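Local coordinates for protein putative NAD dependent dehydrogenase (Micromonospora echinospora, PDB 6NOR) that binds NAD and probably acts as an NAD-dependent oxidoreductase of the GFO/IDH/MocA family in the biosynthesis of the antibiotic gentamicin, at residues G143-A148 with G199-E204; V172-S177 with E259-E264; V114-V119 with L195-W200. One frame throughout, in Å; residues are numbered along the deposited sequence.

Contact 1 of 3, residues G143-A148 with G199-E204; sequences GNFVYA and GWHAVE. With NAD (nicotinamide-adenine-dinucleotide), chain G.
Phe145 drives the edge of its ring into one face of the His201 imidazole, a T-shaped pair with planes at 81° and centroids 4.7 Å apart. Its CD2 stands 3.3 Å from His201 ND1, toward the rim of the imidazole. Asn144 follows beside it, OD1 lying 3.4 Å from His201 CE1, and the same oxygen accepts a hydrogen bond from the nicotinamide amide, NAD N7N to Asn144 OD1 2.8 Å. The side chain of Asn144 turns back so that ND2 sits over the centre of the Phe145 ring, with CG between the backbone N and the carbonyl carbon (chi1 49°); ND2 is tied to Ser311 O. NAD N7N also lies at the imidazole edge, so His201 and Asn144 together border the carboxamide end of the cofactor.

Behind this first shell, a water links the imidazole to a carboxylate. It is 2.8 Å from His201 ND1 and donates a longer bond to Glu204 OE1, while a second water bridges Gly143 O and Glu204 OE2. An extended chain, starting anti to the backbone N (chi1 -169°), carries the Glu204 carboxylate up to Gly143, with OE1 3.3 Å from Gly143 CA; a CB on Gly143 would collide with it. His141 binds Glu204 OE2, and Trp200 NE1 gives OE1 a weak bond, so this buried carboxylate has several donors around it. Val146 CG1 packs across Glu204 CG at 4.0 Å.

His201 NE2 faces Lys116 NZ in a weak hydrogen bond. The 143-148 loop leaves the last strand of the Rossmann sheet, 139-141, and leads into helix 149-157; it lies against the first turns of helix 199-209, with helix 313-326 touching Asn144 and helix 334-353 touching Trp200.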
loop_
_atom_site.group_PDB
_atom_site.type_symbol
_atom_site.label_atom_id
_atom_site.label_comp_id
_atom_site.label_asym_id
_atom_site.label_seq_id
_atom_site.Cartn_x
_atom_site.Cartn_y
_atom_site.Cartn_z
ATOM N N GLY A 143 -22.102 4.395 19.068
ATOM C CA GLY A 143 -21.348 3.634 18.082
ATOM C C GLY A 143 -21.036 4.413 16.818
ATOM O O GLY A 143 -21.690 4.242 15.807
ATOM N N ASN A 144 -20.027 5.268 16.874
ATOM C CA ASN A 144 -19.753 6.196 15.777
ATOM C C ASN A 144 -19.237 5.589 14.478
ATOM O O ASN A 144 -19.487 6.145 13.417
ATOM C CB ASN A 144 -18.756 7.268 16.243
ATOM C CG ASN A 144 -17.553 6.673 16.944
ATOM O OD1 ASN A 144 -17.668 6.187 18.051
ATOM N ND2 ASN A 144 -16.406 6.691 16.292
ATOM N N PHE A 145 -18.529 4.466 14.527
ATOM C CA PHE A 145 -17.846 4.029 13.317
ATOM C C PHE A 145 -18.792 3.494 12.256
ATOM O O PHE A 145 -18.435 3.450 11.082
ATOM C CB PHE A 145 -16.755 2.994 13.639
ATOM C CG PHE A 145 -15.629 3.561 14.458
ATOM C CD1 PHE A 145 -14.746 4.459 13.903
ATOM C CD2 PHE A 145 -15.486 3.230 15.792
ATOM C CE1 PHE A 145 -13.717 5.003 14.659
ATOM C CE2 PHE A 145 -14.474 3.772 16.556
ATOM C CZ PHE A 145 -13.585 4.654 15.991
ATOM N N VAL A 146 -20.011 3.126 12.628
ATOM C CA VAL A 146 -20.949 2.693 11.597
ATOM C C VAL A 146 -21.479 3.905 10.840
ATOM O O VAL A 146 -22.220 3.746 9.899
ATOM C CB VAL A 146 -22.130 1.869 12.168
ATOM C CG1 VAL A 146 -21.639 0.565 12.735
ATOM C CG2 VAL A 146 -22.886 2.661 13.244
ATOM N N TYR A 147 -21.080 5.113 11.241
ATOM C CA TYR A 147 -21.461 6.321 10.501
ATOM C C TYR A 147 -20.283 6.918 9.751
ATOM O O TYR A 147 -20.419 7.933 9.077
ATOM C CB TYR A 147 -22.032 7.419 11.427
ATOM C CG TYR A 147 -23.239 7.051 12.246
ATOM C CD1 TYR A 147 -23.090 6.475 13.494
ATOM C CD2 TYR A 147 -24.531 7.339 11.810
ATOM C CE1 TYR A 147 -24.183 6.147 14.284
ATOM C CE2 TYR A 147 -25.650 7.014 12.603
ATOM C CZ TYR A 147 -25.451 6.410 13.841
ATOM O OH TYR A 147 -26.501 6.076 14.655
ATOM N N ALA A 148 -19.116 6.316 9.904
ATOM C CA ALA A 148 -17.928 6.786 9.217
ATOM C C ALA A 148 -18.110 6.644 7.709
ATOM O O ALA A 148 -18.412 5.571 7.214
ATOM C CB ALA A 148 -16.681 6.013 9.689
ATOM N N GLY A 199 -14.064 -3.773 21.705
ATOM C CA GLY A 199 -14.877 -4.864 21.227
ATOM C C GLY A 199 -16.287 -4.403 20.975
ATOM O O GLY A 199 -16.962 -4.969 20.139
ATOM N N TRP A 200 -16.738 -3.387 21.700
ATOM C CA TRP A 200 -18.024 -2.793 21.395
ATOM C C TRP A 200 -18.115 -2.432 19.914
ATOM O O TRP A 200 -19.056 -2.818 19.230
ATOM C CB TRP A 200 -18.295 -1.534 22.229
ATOM C CG TRP A 200 -19.630 -0.958 21.878
ATOM C CD1 TRP A 200 -19.937 -0.175 20.796
ATOM C CD2 TRP A 200 -20.853 -1.164 22.572
ATOM N NE1 TRP A 200 -21.264 0.119 20.787
ATOM C CE2 TRP A 200 -21.851 -0.472 21.874
ATOM C CE3 TRP A 200 -21.198 -1.856 23.734
ATOM C CZ2 TRP A 200 -23.166 -0.456 22.285
ATOM C CZ3 TRP A 200 -22.497 -1.836 24.142
ATOM C CH2 TRP A 200 -23.472 -1.140 23.425
ATOM N N HIS A 201 -17.135 -1.677 19.433
ATOM C CA HIS A 201 -17.122 -1.252 18.043
ATOM C C HIS A 201 -16.948 -2.378 17.077
ATOM O O HIS A 201 -17.579 -2.412 16.030
ATOM C CB HIS A 201 -16.006 -0.269 17.809
ATOM C CG HIS A 201 -16.195 1.019 18.516
ATOM N ND1 HIS A 201 -17.266 1.842 18.263
ATOM C CD2 HIS A 201 -15.452 1.643 19.455
ATOM C CE1 HIS A 201 -17.172 2.923 19.008
ATOM N NE2 HIS A 201 -16.080 2.824 19.742
ATOM N N ALA A 202 -16.061 -3.291 17.413
ATOM C CA ALA A 202 -15.760 -4.361 16.504
ATOM C C ALA A 202 -17.027 -5.196 16.297
ATOM O O ALA A 202 -17.371 -5.544 15.174
ATOM C CB ALA A 202 -14.607 -5.208 17.024
ATOM N N VAL A 203 -17.744 -5.472 17.382
ATOM C CA VAL A 203 -18.945 -6.300 17.278
ATOM C C VAL A 203 -20.047 -5.563 16.523
ATOM O O VAL A 203 -20.713 -6.146 15.692
ATOM C CB VAL A 203 -19.447 -6.742 18.651
ATOM C CG1 VAL A 203 -20.793 -7.403 18.516
ATOM C CG2 VAL A 203 -18.452 -7.719 19.274
ATOM N N GLU A 204 -20.212 -4.273 16.768
ATOM C CA GLU A 204 -21.226 -3.525 16.045
ATOM C C GLU A 204 -20.906 -3.502 14.535
ATOM O O GLU A 204 -21.792 -3.736 13.709
ATOM C CB GLU A 204 -21.357 -2.098 16.604
ATOM C CG GLU A 204 -22.577 -1.331 16.087
ATOM C CD GLU A 204 -22.878 -0.031 16.861
ATOM O OE1 GLU A 204 -22.007 0.442 17.620
ATOM O OE2 GLU A 204 -23.994 0.522 16.702
HETATM P PA NAD G . -12.431 10.698 30.420
HETATM O O1A NAD G . -11.754 10.058 31.656
HETATM O O2A NAD G . -11.496 11.452 29.553
HETATM O O5B NAD G . -13.557 11.678 30.903
HETATM C C5B NAD G . -14.497 11.218 31.858
HETATM C C4B NAD G . -15.138 12.495 32.463
HETATM O O4B NAD G . -16.211 12.204 33.140
HETATM C C3B NAD G . -14.174 13.105 33.454
HETATM O O3B NAD G . -14.093 14.443 33.199
HETATM C C2B NAD G . -14.830 12.841 34.837
HETATM O O2B NAD G . -14.455 13.935 35.751
HETATM C C1B NAD G . -16.068 12.913 34.557
HETATM N N9A NAD G . -16.916 12.163 35.464
HETATM C C8A NAD G . -16.676 11.018 36.133
HETATM N N7A NAD G . -17.803 10.694 36.814
HETATM C C5A NAD G . -18.722 11.628 36.568
HETATM C C6A NAD G . -20.004 11.792 37.005
HETATM N N6A NAD G . -20.706 10.969 37.857
HETATM N N1A NAD G . -20.723 12.823 36.589
HETATM C C2A NAD G . -20.183 13.739 35.748
HETATM N N3A NAD G . -18.906 13.581 35.322
HETATM C C4A NAD G . -18.181 12.531 35.724
HETATM O O3 NAD G . -13.110 9.548 29.630
HETATM P PN NAD G . -13.581 9.547 28.108
HETATM O O1N NAD G . -14.146 10.847 27.636
HETATM O O2N NAD G . -12.431 9.099 27.222
HETATM O O5D NAD G . -14.724 8.466 28.029
HETATM C C5D NAD G . -16.038 8.765 28.461
HETATM C C4D NAD G . -17.031 7.837 27.732
HETATM O O4D NAD G . -16.944 7.932 26.436
HETATM C C3D NAD G . -16.710 6.346 28.052
HETATM O O3D NAD G . -17.840 5.697 28.210
HETATM C C2D NAD G . -15.913 5.867 26.820
HETATM O O2D NAD G . -16.066 4.391 26.673
HETATM C C1D NAD G . -16.459 6.519 25.833
HETATM N N1N NAD G . -15.547 6.747 24.751
HETATM C C2N NAD G . -16.019 6.617 23.450
HETATM C C3N NAD G . -15.177 6.826 22.355
HETATM C C7N NAD G . -15.772 6.641 20.949
HETATM O O7N NAD G . -15.084 6.719 20.000
HETATM N N7N NAD G . -17.155 6.341 20.813
HETATM C C4N NAD G . -13.851 7.155 22.527
HETATM C C5N NAD G . -13.373 7.297 23.831
HETATM C C6N NAD G . -14.230 7.087 24.944
HETATM O O HOH W 1 -24.219 3.375 16.581
HETATM O O HOH W 2 -19.247 1.644 16.294
#

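Contact 2 of 3, residues V172-S177 with E259-E264; sequences VAFRTS and EQLTVE
Leu261 makes a CH-pi contact with Phe174, its CD1 over one face of the ring and 4.1 Å from the centroid, and Val172 CG1 meets Leu261 CD1 at 4.0 Å. With CG anti to the backbone N (chi1 -168°), the Phe174 ring runs alongside the Glu259 side chain, whose OE1 lies at the ring edge, 3.8 Å from Phe174 CE1. Val172, Phe174, Leu261 and Val263 make the buried face, covered by helices 199-209 and 149-157. Losing the ring to an alanine here is likely to leave Leu261 CD1 without its aromatic partner and open a gap beside Glu259.

The strands run antiparallel, their axes 4.7 Å apart, as neighbours in the large mixed sheet of the C-terminal domain. Ala173 with Thr262 and Arg175 with Gln260 are the hydrogen-bonded pairs, each closed by two backbone bonds.

These four residues form the more polar face, partly covered by the second subunit. Arg175 NH1 reaches Gln260 OE1 at 3.2 Å, the oxygen at the guanidinium edge and the two planes 80° apart. Arg175 also forms salt bridges with Asp250 and with Glu264 of the second subunit. The loose side is the partly exposed end, where Thr176 CG2 merely touches Glu259 CG at 3.9 Å.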
loop_
_atom_site.group_PDB
_atom_site.type_symbol
_atom_site.label_atom_id
_atom_site.label_comp_id
_atom_site.label_asym_id
_atom_site.label_seq_id
_atom_site.Cartn_x
_atom_site.Cartn_y
_atom_site.Cartn_z
ATOM N N VAL A 172 -13.125 -7.767 11.886
ATOM C CA VAL A 172 -12.822 -6.429 12.327
ATOM C C VAL A 172 -11.670 -6.462 13.306
ATOM O O VAL A 172 -11.726 -7.154 14.302
ATOM C CB VAL A 172 -14.007 -5.747 13.011
ATOM C CG1 VAL A 172 -13.622 -4.342 13.360
ATOM C CG2 VAL A 172 -15.225 -5.757 12.113
ATOM N N ALA A 173 -10.621 -5.714 13.001
ATOM C CA ALA A 173 -9.477 -5.604 13.873
ATOM C C ALA A 173 -9.382 -4.203 14.426
ATOM O O ALA A 173 -9.481 -3.230 13.688
ATOM C CB ALA A 173 -8.194 -5.984 13.124
ATOM N N PHE A 174 -9.217 -4.085 15.730
ATOM C CA PHE A 174 -9.179 -2.752 16.315
ATOM C C PHE A 174 -8.102 -2.704 17.397
ATOM O O PHE A 174 -8.182 -3.372 18.417
ATOM C CB PHE A 174 -10.583 -2.351 16.813
ATOM C CG PHE A 174 -10.732 -0.882 17.170
ATOM C CD1 PHE A 174 -9.673 -0.009 17.082
ATOM C CD2 PHE A 174 -11.975 -0.355 17.409
ATOM C CE1 PHE A 174 -9.817 1.320 17.368
ATOM C CE2 PHE A 174 -12.138 0.995 17.681
ATOM C CZ PHE A 174 -11.050 1.835 17.663
ATOM N N ARG A 175 -7.066 -1.923 17.124
ATOM C CA ARG A 175 -5.875 -1.915 17.955
ATOM C C ARG A 175 -5.385 -0.532 18.308
ATOM O O ARG A 175 -5.313 0.352 17.465
ATOM C CB ARG A 175 -4.757 -2.677 17.274
ATOM C CG ARG A 175 -5.047 -4.161 17.186
ATOM C CD ARG A 175 -4.197 -4.785 16.139
ATOM N NE ARG A 175 -4.490 -6.196 15.966
ATOM C CZ ARG A 175 -4.237 -6.843 14.842
ATOM N NH1 ARG A 175 -3.711 -6.185 13.823
ATOM N NH2 ARG A 175 -4.510 -8.131 14.737
ATOM N N THR A 176 -5.062 -0.375 19.585
ATOM C CA THR A 176 -4.547 0.854 20.137
ATOM C C THR A 176 -3.428 0.537 21.104
ATOM O O THR A 176 -3.178 -0.609 21.421
ATOM C CB THR A 176 -5.621 1.649 20.909
ATOM O OG1 THR A 176 -5.758 1.085 22.222
ATOM C CG2 THR A 176 -6.953 1.622 20.210
ATOM N N SER A 177 -2.768 1.570 21.590
ATOM C CA SER A 177 -1.815 1.433 22.684
ATOM C C SER A 177 -2.508 1.617 24.041
ATOM O O SER A 177 -1.858 1.839 25.037
ATOM C CB SER A 177 -0.705 2.459 22.545
ATOM O OG SER A 177 -1.275 3.758 22.496
ATOM N N GLU A 259 -3.061 3.752 16.291
ATOM C CA GLU A 259 -4.373 3.156 16.117
ATOM C C GLU A 259 -4.567 2.425 14.780
ATOM O O GLU A 259 -4.188 2.930 13.729
ATOM C CB GLU A 259 -5.420 4.260 16.246
ATOM C CG GLU A 259 -6.650 3.892 17.030
ATOM C CD GLU A 259 -7.530 5.097 17.279
ATOM O OE1 GLU A 259 -8.612 4.930 17.881
ATOM O OE2 GLU A 259 -7.138 6.213 16.866
ATOM N N GLN A 260 -5.149 1.231 14.835
ATOM C CA GLN A 260 -5.511 0.493 13.624
ATOM C C GLN A 260 -6.988 0.125 13.675
ATOM O O GLN A 260 -7.465 -0.404 14.674
ATOM C CB GLN A 260 -4.694 -0.806 13.453
ATOM C CG GLN A 260 -3.191 -0.723 13.493
ATOM C CD GLN A 260 -2.549 -2.113 13.375
ATOM O OE1 GLN A 260 -3.225 -3.086 13.075
ATOM N NE2 GLN A 260 -1.253 -2.201 13.622
ATOM N N LEU A 261 -7.713 0.364 12.594
ATOM C CA LEU A 261 -9.086 -0.114 12.522
ATOM C C LEU A 261 -9.413 -0.555 11.104
ATOM O O LEU A 261 -9.449 0.250 10.186
ATOM C CB LEU A 261 -10.078 0.967 13.026
ATOM C CG LEU A 261 -11.575 0.619 12.995
ATOM C CD1 LEU A 261 -11.874 -0.761 13.582
ATOM C CD2 LEU A 261 -12.470 1.703 13.653
ATOM N N THR A 262 -9.664 -1.845 10.936
ATOM C CA THR A 262 -9.973 -2.401 9.622
ATOM C C THR A 262 -11.198 -3.336 9.617
ATOM O O THR A 262 -11.529 -3.999 10.602
ATOM C CB THR A 262 -8.779 -3.194 9.041
ATOM O OG1 THR A 262 -8.548 -4.347 9.847
ATOM C CG2 THR A 262 -7.479 -2.350 8.986
ATOM N N VAL A 263 -11.846 -3.385 8.465
ATOM C CA VAL A 263 -13.010 -4.204 8.246
ATOM C C VAL A 263 -12.815 -5.015 6.980
ATOM O O VAL A 263 -12.385 -4.490 5.965
ATOM C CB VAL A 263 -14.287 -3.364 8.109
ATOM C CG1 VAL A 263 -15.467 -4.274 7.874
ATOM C CG2 VAL A 263 -14.518 -2.522 9.358
ATOM N N GLU A 264 -13.138 -6.295 7.051
ATOM C CA GLU A 264 -12.984 -7.203 5.928
ATOM C C GLU A 264 -14.215 -8.088 5.819
ATOM O O GLU A 264 -14.636 -8.697 6.787
ATOM C CB GLU A 264 -11.725 -8.033 6.124
ATOM C CG GLU A 264 -11.324 -8.956 5.010
ATOM C CD GLU A 264 -10.085 -9.782 5.400
ATOM O OE1 GLU A 264 -9.274 -10.119 4.509
ATOM O OE2 GLU A 264 -9.916 -10.084 6.607
#

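Contact 3 of 3, residues V114-V119 with L195-W200; sequences VEKPLV and LTDLGW. With NAD (nicotinamide-adenine-dinucleotide), chain G.
The Trp200 indole offers one face to the backbone and side chains of 116-118, which all lie on that face and run along its length, while Gly143 CA lies at the indole edge, near its plane. Lys116 CB lies above the five-membered ring, 4.0 Å from its centroid and 14° off the normal, and Pro117 CA sits over the six-membered ring at the same distance, two CH-pi contacts side by side. Pro117 CB drops closer, 3.5 Å from Trp200 CE3, and Leu118 N comes over the far end of the benzo ring near CH2. The indole reaches across with CG anti to the backbone N (chi1 180°). Pro117, which follows a cis peptide bond, rests CG on Thr196 CG2 at 3.7 Å.

Beyond the indole, Lys116 runs past Trp200 in the opposite direction with a chain bent at chi2 and chi3. Lys116 NZ makes a long, weak salt bridge with Asp197 OD1 at 3.4 Å; Asp197 OD2 is bound by Trp253 NE1.

The backbone and Glu115 hold the nicotinamide riboside. Lys116 O accepts a bond from NAD O2D at 2.8 Å, and Glu115 OE1 takes one from NAD N7N at 2.9 Å, while His39 holds Glu115 OE2. Such a Glu-Lys-Pro sequence beside the nicotinamide is a hallmark of the GFO/IDH/MocA family.

The 114-119 segment leaves strand 111-114 of the Rossmann sheet for helix 122-134, and meets the junction of helices 194-197 and 199-209 in the C-terminal domain. Leu118 touches Ala337 of helix 334-353, while helix 98-107 packs on Val114 and Val119.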
loop_
_atom_site.group_PDB
_atom_site.type_symbol
_atom_site.label_atom_id
_atom_site.label_comp_id
_atom_site.label_asym_id
_atom_site.label_seq_id
_atom_site.Cartn_x
_atom_site.Cartn_y
_atom_site.Cartn_z
ATOM N N VAL A 114 -26.020 8.277 24.894
ATOM C CA VAL A 114 -25.056 7.643 25.791
ATOM C C VAL A 114 -23.876 7.087 25.030
ATOM O O VAL A 114 -24.049 6.359 24.075
ATOM C CB VAL A 114 -25.670 6.476 26.577
ATOM C CG1 VAL A 114 -24.688 5.977 27.623
ATOM C CG2 VAL A 114 -26.988 6.891 27.205
ATOM N N GLU A 115 -22.675 7.444 25.448
ATOM C CA GLU A 115 -21.500 6.879 24.862
ATOM C C GLU A 115 -21.460 5.356 25.019
ATOM O O GLU A 115 -22.062 4.796 25.919
ATOM C CB GLU A 115 -20.254 7.490 25.474
ATOM C CG GLU A 115 -19.624 8.550 24.622
ATOM C CD GLU A 115 -19.329 8.082 23.194
ATOM O OE1 GLU A 115 -19.060 6.879 22.975
ATOM O OE2 GLU A 115 -19.361 8.935 22.291
ATOM N N LYS A 116 -20.766 4.715 24.092
ATOM C CA LYS A 116 -20.297 3.344 24.207
ATOM C C LYS A 116 -19.459 3.156 25.483
ATOM O O LYS A 116 -18.672 4.022 25.837
ATOM C CB LYS A 116 -19.457 3.005 22.968
ATOM C CG LYS A 116 -18.196 2.275 23.340
ATOM C CD LYS A 116 -17.039 2.806 22.643
ATOM C CE LYS A 116 -15.796 2.829 23.503
ATOM N NZ LYS A 116 -14.678 3.358 22.664
ATOM N N PRO A 117 -19.636 2.034 26.190
ATOM C CA PRO A 117 -20.688 1.041 25.975
ATOM C C PRO A 117 -21.972 1.532 26.611
ATOM O O PRO A 117 -21.888 2.184 27.646
ATOM C CB PRO A 117 -20.149 -0.210 26.682
ATOM C CG PRO A 117 -19.298 0.324 27.771
ATOM C CD PRO A 117 -18.723 1.637 27.275
ATOM N N LEU A 118 -23.119 1.266 25.996
ATOM C CA LEU A 118 -24.386 1.809 26.487
ATOM C C LEU A 118 -24.485 1.585 27.993
ATOM O O LEU A 118 -24.442 2.529 28.759
ATOM C CB LEU A 118 -25.581 1.173 25.763
ATOM C CG LEU A 118 -26.941 1.741 26.171
ATOM C CD1 LEU A 118 -26.937 3.208 25.931
ATOM C CD2 LEU A 118 -28.116 1.097 25.425
ATOM N N VAL A 119 -24.567 0.322 28.391
ATOM C CA VAL A 119 -24.567 -0.095 29.780
ATOM C C VAL A 119 -23.757 -1.381 29.890
ATOM O O VAL A 119 -23.213 -1.851 28.907
ATOM C CB VAL A 119 -25.973 -0.356 30.282
ATOM C CG1 VAL A 119 -26.749 0.966 30.414
ATOM C CG2 VAL A 119 -26.654 -1.308 29.338
ATOM N N LEU A 195 -12.036 -5.696 25.373
ATOM C CA LEU A 195 -13.201 -6.344 24.786
ATOM C C LEU A 195 -14.446 -5.492 24.954
ATOM O O LEU A 195 -15.336 -5.504 24.120
ATOM C CB LEU A 195 -13.419 -7.716 25.412
ATOM C CG LEU A 195 -14.093 -8.765 24.550
ATOM C CD1 LEU A 195 -13.434 -8.789 23.190
ATOM C CD2 LEU A 195 -13.981 -10.115 25.235
ATOM N N THR A 196 -14.505 -4.725 26.028
ATOM C CA THR A 196 -15.616 -3.815 26.204
ATOM C C THR A 196 -15.370 -2.510 25.465
ATOM O O THR A 196 -16.248 -1.970 24.818
ATOM C CB THR A 196 -15.848 -3.513 27.697
ATOM O OG1 THR A 196 -16.083 -4.739 28.377
ATOM C CG2 THR A 196 -17.044 -2.572 27.898
ATOM N N ASP A 197 -14.160 -1.994 25.601
ATOM C CA ASP A 197 -13.812 -0.662 25.113
ATOM C C ASP A 197 -13.745 -0.646 23.581
ATOM O O ASP A 197 -14.300 0.230 22.953
ATOM C CB ASP A 197 -12.483 -0.234 25.735
ATOM C CG ASP A 197 -12.023 1.139 25.287
ATOM O OD1 ASP A 197 -12.861 2.050 25.159
ATOM O OD2 ASP A 197 -10.807 1.311 25.056
ATOM N N LEU A 198 -13.062 -1.630 22.997
ATOM C CA LEU A 198 -12.857 -1.700 21.554
ATOM C C LEU A 198 -13.786 -2.730 20.939
ATOM O O LEU A 198 -14.243 -2.583 19.812
ATOM C CB LEU A 198 -11.403 -2.052 21.217
ATOM C CG LEU A 198 -10.341 -1.146 21.832
ATOM C CD1 LEU A 198 -8.963 -1.624 21.464
ATOM C CD2 LEU A 198 -10.512 0.293 21.407
ATOM N N GLY A 199 -14.064 -3.773 21.705
ATOM C CA GLY A 199 -14.877 -4.864 21.227
ATOM C C GLY A 199 -16.287 -4.403 20.975
ATOM O O GLY A 199 -16.962 -4.969 20.139
ATOM N N TRP A 200 -16.738 -3.387 21.700
ATOM C CA TRP A 200 -18.024 -2.793 21.395
ATOM C C TRP A 200 -18.115 -2.432 19.914
ATOM O O TRP A 200 -19.056 -2.818 19.230
ATOM C CB TRP A 200 -18.295 -1.534 22.229
ATOM C CG TRP A 200 -19.630 -0.958 21.878
ATOM C CD1 TRP A 200 -19.937 -0.175 20.796
ATOM C CD2 TRP A 200 -20.853 -1.164 22.572
ATOM N NE1 TRP A 200 -21.264 0.119 20.787
ATOM C CE2 TRP A 200 -21.851 -0.472 21.874
ATOM C CE3 TRP A 200 -21.198 -1.856 23.734
ATOM C CZ2 TRP A 200 -23.166 -0.456 22.285
ATOM C CZ3 TRP A 200 -22.497 -1.836 24.142
ATOM C CH2 TRP A 200 -23.472 -1.140 23.425
HETATM P PA NAD G . -12.431 10.698 30.420
HETATM O O1A NAD G . -11.754 10.058 31.656
HETATM O O2A NAD G . -11.496 11.452 29.553
HETATM O O5B NAD G . -13.557 11.678 30.903
HETATM C C5B NAD G . -14.497 11.218 31.858
HETATM C C4B NAD G . -15.138 12.495 32.463
HETATM O O4B NAD G . -16.211 12.204 33.140
HETATM C C3B NAD G . -14.174 13.105 33.454
HETATM O O3B NAD G . -14.093 14.443 33.199
HETATM C C2B NAD G . -14.830 12.841 34.837
HETATM O O2B NAD G . -14.455 13.935 35.751
HETATM C C1B NAD G . -16.068 12.913 34.557
HETATM N N9A NAD G . -16.916 12.163 35.464
HETATM C C8A NAD G . -16.676 11.018 36.133
HETATM N N7A NAD G . -17.803 10.694 36.814
HETATM C C5A NAD G . -18.722 11.628 36.568
HETATM C C6A NAD G . -20.004 11.792 37.005
HETATM N N6A NAD G . -20.706 10.969 37.857
HETATM N N1A NAD G . -20.723 12.823 36.589
HETATM C C2A NAD G . -20.183 13.739 35.748
HETATM N N3A NAD G . -18.906 13.581 35.322
HETATM C C4A NAD G . -18.181 12.531 35.724
HETATM O O3 NAD G . -13.110 9.548 29.630
HETATM P PN NAD G . -13.581 9.547 28.108
HETATM O O1N NAD G . -14.146 10.847 27.636
HETATM O O2N NAD G . -12.431 9.099 27.222
HETATM O O5D NAD G . -14.724 8.466 28.029
HETATM C C5D NAD G . -16.038 8.765 28.461
HETATM C C4D NAD G . -17.031 7.837 27.732
HETATM O O4D NAD G . -16.944 7.932 26.436
HETATM C C3D NAD G . -16.710 6.346 28.052
HETATM O O3D NAD G . -17.840 5.697 28.210
HETATM C C2D NAD G . -15.913 5.867 26.820
HETATM O O2D NAD G . -16.066 4.391 26.673
HETATM C C1D NAD G . -16.459 6.519 25.833
HETATM N N1N NAD G . -15.547 6.747 24.751
HETATM C C2N NAD G . -16.019 6.617 23.450
HETATM C C3N NAD G . -15.177 6.826 22.355
HETATM C C7N NAD G . -15.772 6.641 20.949
HETATM O O7N NAD G . -15.084 6.719 20.000
HETATM N N7N NAD G . -17.155 6.341 20.813
HETATM C C4N NAD G . -13.851 7.155 22.527
HETATM C C5N NAD G . -13.373 7.297 23.831
HETATM C C6N NAD G . -14.230 7.087 24.944
#

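Contacts 1 and 3 have centres about 9 Å apart and share Gly199 and Trp200 on helix 199-209; both join that helix to loops that follow two adjacent strands, 111-114 and 139-141, at one side of the Rossmann sheet, and both touch NAD. Contact 2, about 11 Å from contact 1 and 15 Å from contact 3, lies in the mixed sheet behind the helix, where Phe174 packs against both Phe145 and His201. Along the chain the order is 114-119, 143-148, 172-177, 195-204 and 259-264, so the strands of contact 2 straddle the helix. Helix 199-209 lies between cofactor and sheet: His201 is near the nicotinamide amide, Ala202 packs against Val172, and the sheet's other face meets a second subunit.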